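Local coordinates for protein KLLA0C04147p (Kluyveromyces lactis, PDB 5H2D) that binds ergosterol through its OSBP-related domain and probably transfers sterols between membranes, at residues 137-151 / 154-168. Sequence-based numbering, arbitrary orientation.
Sequences SYRFFTEQVSHHPPI and TWTESPKWDFFGESF. With SO4 (sulfate ion), chain F.
Arg139 and Glu157 sit opposite each other as a hydrogen-bonded antiparallel pair, with side chains that run alongside one another in the same direction. Starting from CB, the arginine sets CG between its backbone N and carbonyl carbon, 4.0 Å from Glu157 O. Next along, Arg139 CD passes 4.1 Å from Glu157 OE1. The chain then stays extended, which delivers both Arg139 NE and Arg139 NH2 to Glu157 OE1, each at 2.9 Å. That oxygen lies at the guanidinium edge, practically in its plane, whereas both nitrogens come from one face of the carboxylate, the planes being 65° apart. NH1 turns to Glu19 and Ser21, and Glu157 OE2 meets Lys12, so the N-terminal region is tied to this part of the sheet. With an alanine here, Glu157 OE1 would probably be left without its two guanidinium bonds, and Glu19 without the charge it meets at NH1. Strands 138-146 and 151-157 form a beta hairpin, and 161-173 continues the antiparallel meander of the incomplete beta barrel of the OSBP-related domain; the 172° angle between the axes of 138-146 and 154-157 agrees with this. The hairpin's turn carries the family fingerprint EQVSHHPP, residues 143-150. There His148 NE2 donates to a sulfate, probably from the crystallisation liquor, which His147 approaches doubtfully closely; in relatives this histidine pair binds the PI4P phosphate, a site the ion possibly marks. On the other side of the sheet from Arg139, the Phe140 ring edge receives Thr156 OG1, 3.2 Å from Phe140 CD1, while helix 72-77 touches both Phe140 and Thr154. Near the turn, Ile151 lays CD1 over one face of the Phe168 ring, 21° off the normal, a CH-pi contact. Pro149, after a cis peptide bond, adds CG 3.7 Å from Phe168 CZ. Neighbouring Ser167 comes close to the bound ergosterol.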
loop_
_atom_site.group_PDB
_atom_site.type_symbol
_atom_site.label_atom_id
_atom_site.label_comp_id
_atom_site.label_asym_id
_atom_site.label_seq_id
_atom_site.Cartn_x
_atom_site.Cartn_y
_atom_site.Cartn_z
ATOM N N SER A 137 -9.746 13.310 -5.396
ATOM C CA SER A 137 -9.581 13.196 -6.842
ATOM C C SER A 137 -8.626 12.076 -7.255
ATOM O O SER A 137 -7.938 12.191 -8.274
ATOM C CB SER A 137 -9.135 14.526 -7.450
ATOM O OG SER A 137 -10.166 15.496 -7.314
ATOM N N TYR A 138 -8.585 10.954 -6.523
ATOM C CA TYR A 138 -7.792 9.829 -6.997
ATOM C C TYR A 138 -8.629 8.557 -7.093
ATOM O O TYR A 138 -9.672 8.411 -6.448
ATOM C CB TYR A 138 -6.534 9.580 -6.128
ATOM C CG TYR A 138 -6.730 9.030 -4.722
ATOM C CD1 TYR A 138 -7.136 7.717 -4.516
ATOM C CD2 TYR A 138 -6.420 9.801 -3.600
ATOM C CE1 TYR A 138 -7.278 7.205 -3.238
ATOM C CE2 TYR A 138 -6.549 9.293 -2.315
ATOM C CZ TYR A 138 -6.981 7.992 -2.141
ATOM O OH TYR A 138 -7.106 7.486 -0.865
ATOM N N ARG A 139 -8.145 7.636 -7.930
ATOM C CA ARG A 139 -8.723 6.308 -8.076
ATOM C C ARG A 139 -7.601 5.293 -7.941
ATOM O O ARG A 139 -6.529 5.470 -8.522
ATOM C CB ARG A 139 -9.454 6.145 -9.426
ATOM C CG ARG A 139 -8.550 6.154 -10.654
ATOM C CD ARG A 139 -9.388 6.188 -11.935
ATOM N NE ARG A 139 -8.578 5.845 -13.094
ATOM C CZ ARG A 139 -9.007 5.880 -14.348
ATOM N NH1 ARG A 139 -10.248 6.279 -14.617
ATOM N NH2 ARG A 139 -8.197 5.528 -15.333
ATOM N N PHE A 140 -7.854 4.243 -7.165
ATOM C CA PHE A 140 -6.932 3.141 -6.933
ATOM C C PHE A 140 -7.559 1.856 -7.446
ATOM O O PHE A 140 -8.737 1.593 -7.196
ATOM C CB PHE A 140 -6.631 2.992 -5.429
ATOM C CG PHE A 140 -5.905 1.716 -5.059
ATOM C CD1 PHE A 140 -4.511 1.685 -5.022
ATOM C CD2 PHE A 140 -6.609 0.565 -4.724
ATOM C CE1 PHE A 140 -3.843 0.515 -4.674
ATOM C CE2 PHE A 140 -5.937 -0.607 -4.369
ATOM C CZ PHE A 140 -4.557 -0.617 -4.341
ATOM N N PHE A 141 -6.764 1.034 -8.125
ATOM C CA PHE A 141 -7.242 -0.261 -8.577
ATOM C C PHE A 141 -6.127 -1.284 -8.444
ATOM O O PHE A 141 -4.956 -0.968 -8.678
ATOM C CB PHE A 141 -7.714 -0.231 -10.036
ATOM C CG PHE A 141 -8.246 -1.545 -10.494
ATOM C CD1 PHE A 141 -9.459 -2.016 -10.005
ATOM C CD2 PHE A 141 -7.517 -2.343 -11.355
ATOM C CE1 PHE A 141 -9.950 -3.253 -10.401
ATOM C CE2 PHE A 141 -8.003 -3.584 -11.755
ATOM C CZ PHE A 141 -9.223 -4.032 -11.272
ATOM N N THR A 142 -6.495 -2.514 -8.085
ATOM C CA THR A 142 -5.503 -3.577 -7.978
ATOM C C THR A 142 -6.148 -4.908 -8.350
ATOM O O THR A 142 -7.344 -5.125 -8.117
ATOM C CB THR A 142 -4.888 -3.627 -6.558
ATOM O OG1 THR A 142 -3.890 -4.649 -6.493
ATOM C CG2 THR A 142 -5.955 -3.928 -5.508
ATOM N N GLU A 143 -5.342 -5.788 -8.953
ATOM C CA GLU A 143 -5.749 -7.145 -9.305
ATOM C C GLU A 143 -4.718 -8.121 -8.762
ATOM O O GLU A 143 -3.512 -7.868 -8.845
ATOM C CB GLU A 143 -5.871 -7.335 -10.827
ATOM C CG GLU A 143 -6.223 -8.761 -11.252
ATOM C CD GLU A 143 -6.383 -8.917 -12.770
ATOM O OE1 GLU A 143 -6.800 -10.003 -13.210
ATOM O OE2 GLU A 143 -6.100 -7.959 -13.512
ATOM N N GLN A 144 -5.190 -9.246 -8.222
ATOM C CA GLN A 144 -4.283 -10.331 -7.841
ATOM C C GLN A 144 -3.900 -11.057 -9.129
ATOM O O GLN A 144 -4.703 -11.800 -9.700
ATOM C CB GLN A 144 -4.944 -11.252 -6.822
ATOM C CG GLN A 144 -3.963 -12.237 -6.171
ATOM C CD GLN A 144 -3.005 -11.569 -5.199
ATOM O OE1 GLN A 144 -3.004 -10.346 -5.027
ATOM N NE2 GLN A 144 -2.160 -12.393 -4.553
ATOM N N VAL A 145 -2.667 -10.815 -9.606
ATOM C CA VAL A 145 -2.212 -11.343 -10.897
ATOM C C VAL A 145 -1.536 -12.704 -10.793
ATOM O O VAL A 145 -1.363 -13.381 -11.825
ATOM C CB VAL A 145 -1.279 -10.320 -11.581
ATOM C CG1 VAL A 145 -2.061 -9.068 -11.941
ATOM C CG2 VAL A 145 -0.105 -9.962 -10.682
ATOM N N SER A 146 -1.167 -13.148 -9.583
ATOM C CA SER A 146 -0.567 -14.456 -9.367
ATOM C C SER A 146 -0.955 -14.956 -7.980
ATOM O O SER A 146 -1.143 -14.160 -7.046
ATOM C CB SER A 146 0.968 -14.405 -9.498
ATOM O OG SER A 146 1.560 -15.698 -9.354
ATOM N N HIS A 147 -1.103 -16.274 -7.862
ATOM C CA HIS A 147 -1.353 -16.938 -6.587
ATOM C C HIS A 147 -0.163 -17.759 -6.119
ATOM O O HIS A 147 0.140 -17.772 -4.922
ATOM C CB HIS A 147 -2.603 -17.826 -6.703
ATOM C CG HIS A 147 -2.897 -18.650 -5.482
ATOM N ND1 HIS A 147 -3.142 -18.097 -4.240
ATOM C CD2 HIS A 147 -3.007 -19.990 -5.320
ATOM C CE1 HIS A 147 -3.376 -19.063 -3.367
ATOM N NE2 HIS A 147 -3.302 -20.222 -3.999
ATOM N N HIS A 148 0.538 -18.416 -7.043
ATOM C CA HIS A 148 1.799 -19.087 -6.738
ATOM C C HIS A 148 2.908 -18.481 -7.590
ATOM O O HIS A 148 3.072 -18.861 -8.740
ATOM C CB HIS A 148 1.704 -20.597 -7.013
ATOM C CG HIS A 148 0.743 -21.323 -6.122
ATOM N ND1 HIS A 148 0.812 -21.257 -4.748
ATOM C CD2 HIS A 148 -0.300 -22.137 -6.411
ATOM C CE1 HIS A 148 -0.152 -21.996 -4.227
ATOM N NE2 HIS A 148 -0.838 -22.543 -5.214
ATOM N N PRO A 149 3.655 -17.508 -7.053
ATOM C CA PRO A 149 3.534 -16.907 -5.726
ATOM C C PRO A 149 2.476 -15.822 -5.728
ATOM O O PRO A 149 2.020 -15.423 -6.795
ATOM C CB PRO A 149 4.920 -16.317 -5.493
ATOM C CG PRO A 149 5.353 -15.910 -6.859
ATOM C CD PRO A 149 4.777 -16.926 -7.811
ATOM N N PRO A 150 2.080 -15.366 -4.545
ATOM C CA PRO A 150 1.080 -14.290 -4.463
ATOM C C PRO A 150 1.670 -12.966 -4.933
ATOM O O PRO A 150 2.671 -12.482 -4.389
ATOM C CB PRO A 150 0.709 -14.261 -2.976
ATOM C CG PRO A 150 1.936 -14.828 -2.267
ATOM C CD PRO A 150 2.476 -15.882 -3.220
ATOM N N ILE A 151 1.047 -12.379 -5.957
ATOM C CA ILE A 151 1.470 -11.082 -6.478
ATOM C C ILE A 151 0.240 -10.240 -6.784
ATOM O O ILE A 151 -0.705 -10.730 -7.413
ATOM C CB ILE A 151 2.324 -11.221 -7.749
ATOM C CG1 ILE A 151 3.534 -12.107 -7.466
ATOM C CG2 ILE A 151 2.766 -9.843 -8.220
ATOM C CD1 ILE A 151 4.416 -12.332 -8.706
ATOM N N THR A 154 -0.898 -2.939 -8.940
ATOM C CA THR A 154 -1.714 -1.773 -8.614
ATOM C C THR A 154 -1.622 -0.704 -9.695
ATOM O O THR A 154 -0.703 -0.684 -10.515
ATOM C CB THR A 154 -1.311 -1.114 -7.290
ATOM O OG1 THR A 154 -0.123 -0.339 -7.497
ATOM C CG2 THR A 154 -1.078 -2.156 -6.186
ATOM N N TRP A 155 -2.577 0.218 -9.652
ATOM C CA TRP A 155 -2.571 1.359 -10.572
ATOM C C TRP A 155 -3.409 2.455 -9.930
ATOM O O TRP A 155 -4.633 2.305 -9.823
ATOM C CB TRP A 155 -3.142 0.953 -11.928
ATOM C CG TRP A 155 -2.674 1.766 -13.114
ATOM C CD1 TRP A 155 -3.338 2.794 -13.720
ATOM C CD2 TRP A 155 -1.482 1.551 -13.874
ATOM N NE1 TRP A 155 -2.620 3.250 -14.802
ATOM C CE2 TRP A 155 -1.474 2.505 -14.915
ATOM C CE3 TRP A 155 -0.416 0.651 -13.771
ATOM C CZ2 TRP A 155 -0.436 2.588 -15.843
ATOM C CZ3 TRP A 155 0.608 0.726 -14.692
ATOM C CH2 TRP A 155 0.592 1.689 -15.718
ATOM N N THR A 156 -2.758 3.536 -9.500
ATOM C CA THR A 156 -3.410 4.673 -8.860
ATOM C C THR A 156 -3.207 5.910 -9.724
ATOM O O THR A 156 -2.106 6.139 -10.236
ATOM C CB THR A 156 -2.846 4.946 -7.459
ATOM O OG1 THR A 156 -2.787 3.716 -6.713
ATOM C CG2 THR A 156 -3.740 5.907 -6.705
ATOM N N GLU A 157 -4.263 6.704 -9.889
ATOM C CA GLU A 157 -4.194 7.879 -10.750
ATOM C C GLU A 157 -4.899 9.064 -10.110
ATOM O O GLU A 157 -5.936 8.914 -9.464
ATOM C CB GLU A 157 -4.809 7.583 -12.116
ATOM C CG GLU A 157 -4.128 6.455 -12.857
ATOM C CD GLU A 157 -4.983 5.957 -13.990
ATOM O OE1 GLU A 157 -5.829 5.067 -13.746
ATOM O OE2 GLU A 157 -4.835 6.481 -15.116
ATOM N N SER A 158 -4.342 10.254 -10.327
ATOM C CA SER A 158 -4.827 11.499 -9.759
ATOM C C SER A 158 -4.433 12.598 -10.721
ATOM O O SER A 158 -3.561 12.385 -11.580
ATOM C CB SER A 158 -4.204 11.754 -8.374
ATOM O OG SER A 158 -4.946 12.661 -7.579
ATOM N N PRO A 159 -5.045 13.785 -10.643
ATOM C CA PRO A 159 -4.661 14.839 -11.595
ATOM C C PRO A 159 -3.178 15.191 -11.556
ATOM O O PRO A 159 -2.578 15.420 -12.613
ATOM C CB PRO A 159 -5.546 16.021 -11.184
ATOM C CG PRO A 159 -6.774 15.391 -10.645
ATOM C CD PRO A 159 -6.259 14.154 -9.886
ATOM N N LYS A 160 -2.552 15.198 -10.376
ATOM C CA LYS A 160 -1.174 15.656 -10.253
ATOM C C LYS A 160 -0.159 14.530 -10.081
ATOM O O LYS A 160 1.044 14.800 -10.081
ATOM C CB LYS A 160 -1.044 16.628 -9.078
ATOM C CG LYS A 160 -1.973 17.835 -9.164
ATOM C CD LYS A 160 -1.618 18.885 -8.118
ATOM C CE LYS A 160 -2.572 20.072 -8.203
ATOM N NZ LYS A 160 -1.862 21.367 -8.020
ATOM N N TRP A 161 -0.597 13.281 -9.931
ATOM C CA TRP A 161 0.355 12.207 -9.672
ATOM C C TRP A 161 -0.294 10.862 -9.978
ATOM O O TRP A 161 -1.513 10.707 -9.866
ATOM C CB TRP A 161 0.855 12.217 -8.216
ATOM C CG TRP A 161 -0.255 12.221 -7.186
ATOM C CD1 TRP A 161 -0.810 13.313 -6.585
ATOM C CD2 TRP A 161 -0.935 11.078 -6.640
ATOM N NE1 TRP A 161 -1.793 12.930 -5.703
ATOM C CE2 TRP A 161 -1.892 11.561 -5.720
ATOM C CE3 TRP A 161 -0.825 9.701 -6.840
ATOM C CZ2 TRP A 161 -2.738 10.710 -5.002
ATOM C CZ3 TRP A 161 -1.667 8.855 -6.123
ATOM C CH2 TRP A 161 -2.615 9.364 -5.224
ATOM N N ASP A 162 0.538 9.908 -10.381
ATOM C CA ASP A 162 0.154 8.508 -10.495
ATOM C C ASP A 162 1.051 7.689 -9.578
ATOM O O ASP A 162 2.137 8.125 -9.186
ATOM C CB ASP A 162 0.291 7.989 -11.931
ATOM C CG ASP A 162 -0.457 8.837 -12.932
ATOM O OD1 ASP A 162 -1.594 9.265 -12.635
ATOM O OD2 ASP A 162 0.124 9.090 -14.013
ATOM N N PHE A 163 0.599 6.481 -9.243
ATOM C CA PHE A 163 1.363 5.603 -8.359
ATOM C C PHE A 163 0.988 4.169 -8.693
ATOM O O PHE A 163 -0.175 3.787 -8.546
ATOM C CB PHE A 163 1.074 5.902 -6.884
ATOM C CG PHE A 163 1.887 5.080 -5.910
ATOM C CD1 PHE A 163 3.269 4.956 -6.049
ATOM C CD2 PHE A 163 1.279 4.494 -4.808
ATOM C CE1 PHE A 163 4.021 4.217 -5.122
ATOM C CE2 PHE A 163 2.026 3.772 -3.889
ATOM C CZ PHE A 163 3.392 3.628 -4.050
ATOM N N PHE A 164 1.961 3.365 -9.107
ATOM C CA PHE A 164 1.655 1.978 -9.434
ATOM C C PHE A 164 2.856 1.104 -9.123
ATOM O O PHE A 164 3.993 1.576 -9.026
ATOM C CB PHE A 164 1.218 1.815 -10.903
ATOM C CG PHE A 164 2.292 2.143 -11.928
ATOM C CD1 PHE A 164 3.192 1.171 -12.344
ATOM C CD2 PHE A 164 2.345 3.400 -12.520
ATOM C CE1 PHE A 164 4.163 1.464 -13.317
ATOM C CE2 PHE A 164 3.315 3.690 -13.496
ATOM C CZ PHE A 164 4.205 2.721 -13.882
ATOM N N GLY A 165 2.594 -0.182 -8.939
ATOM C CA GLY A 165 3.705 -1.090 -8.724
ATOM C C GLY A 165 3.224 -2.492 -8.454
ATOM O O GLY A 165 2.033 -2.805 -8.560
ATOM N N GLU A 166 4.193 -3.351 -8.143
ATOM C CA GLU A 166 3.962 -4.770 -7.932
ATOM C C GLU A 166 4.164 -5.087 -6.459
ATOM O O GLU A 166 5.221 -4.786 -5.902
ATOM C CB GLU A 166 4.930 -5.606 -8.775
ATOM C CG GLU A 166 4.804 -7.110 -8.587
ATOM C CD GLU A 166 5.872 -7.883 -9.353
ATOM O OE1 GLU A 166 5.517 -8.720 -10.203
ATOM O OE2 GLU A 166 7.071 -7.652 -9.106
ATOM N N SER A 167 3.162 -5.699 -5.832
ATOM C CA SER A 167 3.295 -6.205 -4.475
ATOM C C SER A 167 3.646 -7.687 -4.536
ATOM O O SER A 167 2.818 -8.520 -4.919
ATOM C CB SER A 167 2.013 -5.992 -3.685
ATOM O OG SER A 167 2.185 -6.494 -2.378
ATOM N N PHE A 168 4.886 -8.011 -4.175
ATOM C CA PHE A 168 5.415 -9.367 -4.214
ATOM C C PHE A 168 6.076 -9.549 -2.851
ATOM O O PHE A 168 7.236 -9.171 -2.671
ATOM C CB PHE A 168 6.395 -9.502 -5.383
ATOM C CG PHE A 168 6.921 -10.898 -5.609
ATOM C CD1 PHE A 168 6.746 -11.901 -4.669
ATOM C CD2 PHE A 168 7.617 -11.189 -6.769
ATOM C CE1 PHE A 168 7.258 -13.176 -4.890
ATOM C CE2 PHE A 168 8.118 -12.459 -7.000
ATOM C CZ PHE A 168 7.944 -13.448 -6.056
HETATM S S SO4 F . -3.327 -23.989 -3.464
HETATM O O1 SO4 F . -4.384 -24.819 -2.890
HETATM O O2 SO4 F . -3.798 -22.620 -3.623
HETATM O O3 SO4 F . -2.193 -23.959 -2.542
HETATM O O4 SO4 F . -2.913 -24.545 -4.753
#